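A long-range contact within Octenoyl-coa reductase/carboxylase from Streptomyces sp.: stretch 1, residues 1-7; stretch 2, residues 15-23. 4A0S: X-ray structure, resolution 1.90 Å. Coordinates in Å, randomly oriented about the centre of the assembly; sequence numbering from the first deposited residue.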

# COMPACT_ATOMS: atom_id res chain seq x y z
N SER A 1 42.35 -16.37 23.80
CA SER A 1 41.71 -17.49 24.54
C SER A 1 41.49 -18.71 23.65
O SER A 1 41.50 -18.60 22.42
N SER A 2 41.29 -19.87 24.27
CA SER A 2 41.01 -21.08 23.50
C SER A 2 39.80 -20.88 22.58
O SER A 2 39.79 -21.37 21.46
N LEU A 3 38.80 -20.15 23.05
CA LEU A 3 37.64 -19.87 22.19
C LEU A 3 37.99 -19.01 20.98
O LEU A 3 37.55 -19.31 19.87
N SER A 4 38.75 -17.95 21.19
CA SER A 4 39.09 -17.09 20.05
C SER A 4 40.01 -17.82 19.09
O SER A 4 39.88 -17.67 17.88
N ARG A 5 40.93 -18.63 19.62
CA ARG A 5 41.82 -19.45 18.79
C ARG A 5 41.01 -20.43 17.95
O ARG A 5 41.22 -20.54 16.75
N ALA A 6 40.06 -21.13 18.58
CA ALA A 6 39.17 -22.05 17.87
C ALA A 6 38.45 -21.36 16.71
O ALA A 6 38.45 -21.85 15.59
N VAL A 7 37.87 -20.20 17.00
CA VAL A 7 37.16 -19.40 15.99
C VAL A 7 38.10 -19.01 14.87
O VAL A 7 37.81 -19.25 13.70
N GLU A 15 34.24 -28.22 18.65
CA GLU A 15 35.47 -27.60 19.18
C GLU A 15 35.20 -26.20 19.72
O GLU A 15 35.77 -25.80 20.75
N ILE A 16 34.36 -25.46 19.01
CA ILE A 16 33.98 -24.13 19.44
C ILE A 16 33.16 -24.19 20.73
O ILE A 16 33.42 -23.42 21.67
N GLU A 17 32.20 -25.11 20.80
CA GLU A 17 31.39 -25.30 22.02
C GLU A 17 32.23 -25.80 23.19
O GLU A 17 31.93 -25.47 24.35
N ALA A 18 33.25 -26.61 22.89
CA ALA A 18 34.12 -27.18 23.92
C ALA A 18 35.06 -26.13 24.51
O ALA A 18 35.50 -26.25 25.66
N ALA A 19 35.38 -25.11 23.70
CA ALA A 19 36.26 -24.03 24.15
C ALA A 19 35.49 -23.11 25.09
O ALA A 19 34.45 -22.57 24.70
N PRO A 20 35.99 -22.92 26.32
CA PRO A 20 35.20 -22.14 27.27
C PRO A 20 34.99 -20.69 26.84
O PRO A 20 35.84 -20.11 26.14
N VAL A 21 33.87 -20.12 27.26
CA VAL A 21 33.63 -18.69 27.08
C VAL A 21 34.50 -17.96 28.09
O VAL A 21 34.50 -18.31 29.27
N PRO A 22 35.26 -16.95 27.63
CA PRO A 22 36.05 -16.11 28.52
C PRO A 22 35.17 -15.31 29.47
O PRO A 22 34.07 -14.92 29.10
N ASP A 23 35.67 -15.08 30.67
CA ASP A 23 34.99 -14.28 31.69
C ASP A 23 34.88 -12.84 31.28
O ASP A 23 33.99 -12.11 31.74

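Leu 3 and Ala 19 mark the apolar centre: their CA atoms lie 4.8 Å apart, and both CA-to-CB bonds point toward the opposing stretch. The methyl of Ala 19 fits against the first helix closely enough to touch backbone, with its CB 3.6 Å from Leu 3 CA and 3.8 Å from Ser 2 O; Leu 3 CB lies 4.0 Å from Ala 19 CB. Ala 19 is the first residue after the helix of the second stretch to leave helical phi/psi, and its CB is the whole of its side chain.

Leu 3, with chi1 t (-177°) and chi2 p (53°), loses 89 Å² to the other stretch, the most of any residue here. Its two methyls diverge: CD1 reaches Ile 16, 3.8 Å from CG2 and 3.4 Å from the backbone O, whereas CD2 lies 3.8 Å from Pro 22 CD and 3.9 Å from Val 21 CA. Ile 16 (chi1 m, chi2 t) leaves its backbone sideways, yet its CG1 comes within 4.2 Å of Ala 6 CB. Ala 6 points toward the second stretch and completes this side of the packing, its CB 4.4 Å from Ala 19 CB.

Toward the edge, no direct hydrogen bond joins the stretches; a water does so instead. Water 1 accepts from Leu 3 N at 3.0 Å, donates to Pro 20 O at 2.6 Å, and hydrogen-bonds Ser 2 OG at 2.7 Å. The p rotamer of Ser 2 (chi1 60°) also sets OG 3.3 Å from Pro 20 CD. Ser 1, likewise p at 71°, places OG 3.7 Å from Pro 22 CG, while that same OG accepts a hydrogen bond from Ser 4 N (3.2 Å, 165° at the hydrogen), tying the chain start to the first helical turn. Ser 4 itself points away and makes no contact across.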

# COMPACT_ATOMS: atom_id res chain seq x y z
CB SER A 1 40.38 -17.03 25.12
OG SER A 1 39.43 -16.85 24.08
CB SER A 2 40.86 -22.31 24.40
OG SER A 2 39.79 -22.14 25.31
CB LEU A 3 36.49 -19.26 22.98
CG LEU A 3 35.19 -18.99 22.22
CD1 LEU A 3 34.66 -20.21 21.46
CD2 LEU A 3 34.13 -18.42 23.18
CB SER A 4 39.70 -15.75 20.49
OG SER A 4 40.96 -15.94 21.11
CB ARG A 5 42.86 -20.18 19.64
CG ARG A 5 43.93 -19.27 20.25
CD ARG A 5 44.95 -20.03 21.11
NE ARG A 5 44.98 -19.46 22.46
CZ ARG A 5 44.62 -20.11 23.57
NH1 ARG A 5 44.25 -21.39 23.51
NH2 ARG A 5 44.67 -19.49 24.75
CB ALA A 6 38.15 -22.67 18.84
CB VAL A 7 36.58 -18.13 16.64
CG1 VAL A 7 36.01 -17.20 15.59
CG2 VAL A 7 35.52 -18.50 17.65
CB GLU A 15 36.52 -27.51 18.08
CG GLU A 15 37.23 -28.82 17.80
CD GLU A 15 38.31 -28.66 16.75
OE1 GLU A 15 37.99 -28.64 15.54
OE2 GLU A 15 39.49 -28.54 17.15
CB ILE A 16 33.27 -23.34 18.32
CG1 ILE A 16 34.29 -23.03 17.21
CG2 ILE A 16 32.66 -22.05 18.86
CD1 ILE A 16 33.70 -22.39 15.96
CB GLU A 17 30.27 -26.31 21.82
CG GLU A 17 29.35 -26.05 20.67
CD GLU A 17 28.12 -26.94 20.74
OE1 GLU A 17 27.32 -26.79 21.70
OE2 GLU A 17 27.95 -27.79 19.85
CB ALA A 18 34.92 -28.34 23.38
CB ALA A 19 36.79 -23.26 22.95
CB PRO A 20 36.02 -22.21 28.58
CG PRO A 20 37.39 -22.62 28.17
CD PRO A 20 37.23 -23.45 26.93
CB VAL A 21 32.14 -18.29 27.30
CG1 VAL A 21 31.91 -16.86 26.82
CG2 VAL A 21 31.21 -19.24 26.58
CB PRO A 22 36.76 -15.14 27.57
CG PRO A 22 36.60 -15.69 26.23
CD PRO A 22 35.42 -16.57 26.21
CB ASP A 23 35.79 -14.33 32.99
CG ASP A 23 35.68 -15.65 33.70
OD1 ASP A 23 34.80 -16.45 33.30
OD2 ASP A 23 36.45 -15.89 34.65
O HOH W 1 38.42 -19.89 26.00